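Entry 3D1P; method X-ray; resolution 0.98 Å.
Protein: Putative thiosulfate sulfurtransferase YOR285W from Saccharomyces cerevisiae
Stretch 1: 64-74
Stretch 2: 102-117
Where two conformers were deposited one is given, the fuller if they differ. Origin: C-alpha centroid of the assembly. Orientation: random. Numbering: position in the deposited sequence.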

# COMPACT_ATOMS: atom_id res chain seq x y z
N PRO A 64 6.54 -6.19 -0.53
CA PRO A 64 7.24 -6.17 0.76
C PRO A 64 8.42 -5.21 0.82
O PRO A 64 9.35 -5.27 0.00
CB PRO A 64 7.72 -7.63 0.91
CG PRO A 64 6.70 -8.44 0.12
CD PRO A 64 6.38 -7.56 -1.06
N TYR A 65 8.45 -4.36 1.87
CA TYR A 65 9.51 -3.38 1.98
C TYR A 65 10.81 -3.99 2.51
O TYR A 65 11.86 -3.73 1.96
CB TYR A 65 9.07 -2.18 2.84
CG TYR A 65 10.14 -1.14 2.89
CD1 TYR A 65 10.41 -0.35 1.79
CD2 TYR A 65 10.91 -0.96 4.03
CE1 TYR A 65 11.46 0.59 1.81
CE2 TYR A 65 11.94 -0.06 4.04
CZ TYR A 65 12.20 0.71 2.93
OH TYR A 65 13.24 1.63 2.97
N ARG A 66 10.71 -4.78 3.57
CA ARG A 66 11.89 -5.39 4.18
C ARG A 66 12.69 -6.23 3.19
O ARG A 66 13.92 -6.14 3.13
CB ARG A 66 11.49 -6.24 5.38
CG ARG A 66 11.40 -5.47 6.69
CD ARG A 66 10.88 -6.35 7.82
NE ARG A 66 11.87 -7.35 8.22
CZ ARG A 66 12.95 -7.08 8.94
NH1 ARG A 66 13.20 -5.84 9.33
NH2 ARG A 66 13.79 -8.05 9.26
N SER A 67 12.00 -7.05 2.41
CA SER A 67 12.63 -7.93 1.46
C SER A 67 12.78 -7.36 0.05
O SER A 67 13.55 -7.92 -0.72
CB SER A 67 11.98 -9.30 1.47
OG SER A 67 10.62 -9.20 1.23
N HIS A 68 12.10 -6.26 -0.25
CA HIS A 68 12.20 -5.60 -1.54
C HIS A 68 12.15 -4.08 -1.35
O HIS A 68 11.25 -3.42 -1.88
CB HIS A 68 11.10 -6.07 -2.51
CG HIS A 68 11.15 -7.50 -2.80
ND1 HIS A 68 11.99 -8.03 -3.75
CD2 HIS A 68 10.50 -8.55 -2.25
CE1 HIS A 68 11.82 -9.33 -3.81
NE2 HIS A 68 10.94 -9.68 -2.90
N PRO A 69 13.11 -3.49 -0.63
CA PRO A 69 13.00 -2.05 -0.33
C PRO A 69 13.09 -1.15 -1.54
O PRO A 69 12.62 -0.01 -1.52
CB PRO A 69 14.15 -1.82 0.66
CG PRO A 69 15.14 -2.92 0.32
CD PRO A 69 14.26 -4.13 0.02
N ASP A 70 13.77 -1.64 -2.58
CA ASP A 70 13.92 -0.97 -3.86
C ASP A 70 12.82 -1.22 -4.85
O ASP A 70 12.92 -0.76 -5.97
CB ASP A 70 15.25 -1.43 -4.55
CG ASP A 70 15.30 -2.98 -4.75
OD1 ASP A 70 14.62 -3.81 -3.98
OD2 ASP A 70 16.14 -3.37 -5.64
N ALA A 71 11.76 -1.95 -4.46
CA ALA A 71 10.78 -2.35 -5.43
C ALA A 71 10.25 -1.16 -6.24
O ALA A 71 10.16 -1.25 -7.46
CB ALA A 71 9.59 -3.02 -4.74
N PHE A 72 9.92 -0.06 -5.57
CA PHE A 72 9.31 1.04 -6.28
C PHE A 72 10.28 1.87 -7.10
O PHE A 72 9.84 2.82 -7.77
CB PHE A 72 8.42 1.88 -5.37
CG PHE A 72 7.09 1.22 -5.15
CD1 PHE A 72 6.12 1.29 -6.14
CD2 PHE A 72 6.82 0.46 -4.03
CE1 PHE A 72 4.93 0.62 -6.04
CE2 PHE A 72 5.62 -0.21 -3.90
CZ PHE A 72 4.66 -0.13 -4.92
N ALA A 73 11.56 1.48 -7.11
CA ALA A 73 12.56 2.06 -7.99
C ALA A 73 12.82 1.18 -9.20
O ALA A 73 13.60 1.57 -10.08
CB ALA A 73 13.87 2.28 -7.23
N LEU A 74 12.20 0.02 -9.31
CA LEU A 74 12.46 -0.89 -10.42
C LEU A 74 11.65 -0.54 -11.65
O LEU A 74 10.52 -0.10 -11.56
CB LEU A 74 12.10 -2.33 -10.00
CG LEU A 74 12.86 -2.86 -8.80
CD1 LEU A 74 12.36 -4.24 -8.41
CD2 LEU A 74 14.37 -2.86 -9.03
N LYS A 102 5.90 2.45 9.81
CA LYS A 102 7.25 2.91 9.44
C LYS A 102 7.63 2.47 8.03
O LYS A 102 8.14 3.26 7.22
CB LYS A 102 8.30 2.45 10.42
CG LYS A 102 9.69 2.97 10.07
CD LYS A 102 10.71 2.71 11.14
CE LYS A 102 12.14 2.91 10.66
NZ LYS A 102 13.09 2.97 11.78
N ARG A 103 7.45 1.17 7.75
CA ARG A 103 7.81 0.67 6.45
C ARG A 103 6.95 1.29 5.36
O ARG A 103 7.43 1.57 4.26
CB ARG A 103 7.72 -0.85 6.41
CG ARG A 103 8.71 -1.53 7.35
CD ARG A 103 8.41 -3.00 7.47
NE ARG A 103 7.21 -3.25 8.24
CZ ARG A 103 6.60 -4.42 8.39
NH1 ARG A 103 6.95 -5.45 7.63
NH2 ARG A 103 5.62 -4.56 9.27
N GLY A 104 5.65 1.46 5.63
CA GLY A 104 4.79 2.16 4.68
C GLY A 104 5.33 3.55 4.32
O GLY A 104 5.34 3.93 3.16
N GLY A 105 5.78 4.28 5.32
CA GLY A 105 6.31 5.59 5.07
C GLY A 105 7.58 5.55 4.23
O GLY A 105 7.79 6.39 3.34
N GLU A 106 8.44 4.57 4.51
CA GLU A 106 9.69 4.40 3.74
C GLU A 106 9.38 4.08 2.29
O GLU A 106 10.02 4.59 1.36
CB GLU A 106 10.56 3.28 4.33
CG GLU A 106 11.20 3.65 5.66
CD GLU A 106 11.99 4.98 5.59
OE1 GLU A 106 12.82 5.13 4.68
OE2 GLU A 106 11.73 5.90 6.40
N ALA A 107 8.46 3.16 2.08
CA ALA A 107 8.10 2.76 0.72
C ALA A 107 7.47 3.90 -0.05
O ALA A 107 7.76 4.09 -1.25
CB ALA A 107 7.16 1.55 0.77
N GLN A 108 6.66 4.71 0.61
CA GLN A 108 6.07 5.89 -0.03
C GLN A 108 7.17 6.81 -0.54
O GLN A 108 7.06 7.37 -1.63
CB GLN A 108 5.13 6.62 0.93
CG GLN A 108 4.41 7.80 0.32
CD GLN A 108 5.19 9.14 0.25
OE1 GLN A 108 4.88 10.00 -0.63
NE2 GLN A 108 6.15 9.32 1.08
N LYS A 109 8.22 6.97 0.23
CA LYS A 109 9.33 7.84 -0.18
C LYS A 109 10.03 7.29 -1.40
O LYS A 109 10.45 8.05 -2.29
CB LYS A 109 10.31 8.02 0.96
CG LYS A 109 9.79 8.97 2.03
CD LYS A 109 10.63 9.05 3.29
CE LYS A 109 10.14 10.17 4.21
NZ LYS A 109 10.62 10.15 5.62
N VAL A 110 10.22 5.96 -1.46
CA VAL A 110 10.83 5.36 -2.65
C VAL A 110 9.95 5.65 -3.86
O VAL A 110 10.43 6.10 -4.90
CB VAL A 110 11.05 3.84 -2.48
CG1 VAL A 110 11.62 3.25 -3.77
CG2 VAL A 110 11.96 3.55 -1.29
N ALA A 111 8.66 5.39 -3.75
CA ALA A 111 7.79 5.58 -4.90
C ALA A 111 7.74 7.04 -5.36
O ALA A 111 7.85 7.34 -6.55
CB ALA A 111 6.36 5.06 -4.57
N SER A 112 7.59 7.94 -4.40
CA SER A 112 7.43 9.35 -4.74
C SER A 112 8.71 9.92 -5.38
O SER A 112 8.61 10.85 -6.16
CB SER A 112 6.99 10.18 -3.52
OG SER A 112 8.00 10.19 -2.52
N SER A 113 9.87 9.33 -5.07
CA SER A 113 11.17 9.68 -5.63
C SER A 113 11.46 8.99 -6.96
O SER A 113 12.50 9.26 -7.57
CB SER A 113 12.28 9.25 -4.65
OG SER A 113 12.27 10.03 -3.47
N HIS A 114 10.61 8.06 -7.37
CA HIS A 114 10.80 7.28 -8.58
C HIS A 114 9.58 7.27 -9.47
O HIS A 114 9.20 6.26 -10.05
CB HIS A 114 11.28 5.84 -8.26
CG HIS A 114 12.60 5.84 -7.57
ND1 HIS A 114 13.84 5.69 -8.13
CD2 HIS A 114 12.80 6.01 -6.25
CE1 HIS A 114 14.75 5.76 -7.16
NE2 HIS A 114 14.13 5.95 -6.01
N GLY A 115 8.98 8.45 -9.63
CA GLY A 115 8.01 8.63 -10.68
C GLY A 115 6.55 8.51 -10.34
O GLY A 115 5.70 8.66 -11.24
N TYR A 116 6.22 8.31 -9.05
CA TYR A 116 4.84 8.25 -8.65
C TYR A 116 4.49 9.59 -8.03
O TYR A 116 4.86 9.89 -6.91
CB TYR A 116 4.60 7.13 -7.62
CG TYR A 116 4.68 5.76 -8.22
CD1 TYR A 116 3.54 5.15 -8.69
CD2 TYR A 116 5.90 5.08 -8.34
CE1 TYR A 116 3.57 3.87 -9.26
CE2 TYR A 116 5.94 3.82 -8.90
CZ TYR A 116 4.78 3.21 -9.36
OH TYR A 116 4.86 1.93 -9.88
N SER A 117 3.72 10.39 -8.76
CA SER A 117 3.34 11.74 -8.36
C SER A 117 2.11 11.77 -7.46
O SER A 117 1.81 12.83 -6.92
CB SER A 117 3.06 12.61 -9.59
OG SER A 117 1.91 12.22 -10.28
O HOH W 1 8.26 -5.50 5.06
O HOH W 2 9.76 3.57 -10.35

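Phe-72 lies at the apolar centre of this contact. Its CA-to-CB bond points toward the helix of the second stretch. Phe-72 CB sits 3.8 Å from Val-110 CG1 and 3.9 Å from Ala-111 CB. The backbones come close here: Phe-72 CA and Ala-111 CA are 5.0 Å apart, and Ala-111 has only a methyl side chain. The Phe-72 ring continues to Tyr-116, where the two rings form an offset edge-to-face pair. The edge of Phe-72 is turned toward the face of Tyr-116, with planes at 82° and Phe-72 CD1 3.7 Å from Tyr-116 CE2.

Val-110 joins this centre to a second aromatic group. Its CG2 lies near the plane of the Tyr-65 ring, 4.3 Å from Tyr-65 CE1, and also approaches the backbone at Pro-69 O, 3.6 Å away. Tyr-65, with chi1 in t, lays its ring along the helix. Glu-106 CB packs over one face as a CH-pi contact, 3.4 Å from Tyr-65 CZ. The end of Glu-106 leads away, and the closest approach is made by CB. Ala-107 CB is 3.9 Å from Tyr-65 CD1.

Further out, Ala-73 CB stands over one face of the His-114 imidazole, 3.6 Å from the ring centroid and 13° off its normal. This is a second CH-pi contact. Arg-66 packs on Arg-103; the closest pair is Arg-66 CG to Arg-103 CD at 4.0 Å, and Arg-66 CD lies about as near Arg-103 NH1.

No direct hydrogen bond crosses between the stretches. Two waters bridge them instead. Water 1 accepts from Arg-66 N at 3.0 Å and from Arg-103 NH1 at 2.9 Å. Water 2 donates to Phe-72 O at 2.7 Å and to His-114 O at 2.8 Å, linking two backbone carbonyls that could not bond to each other.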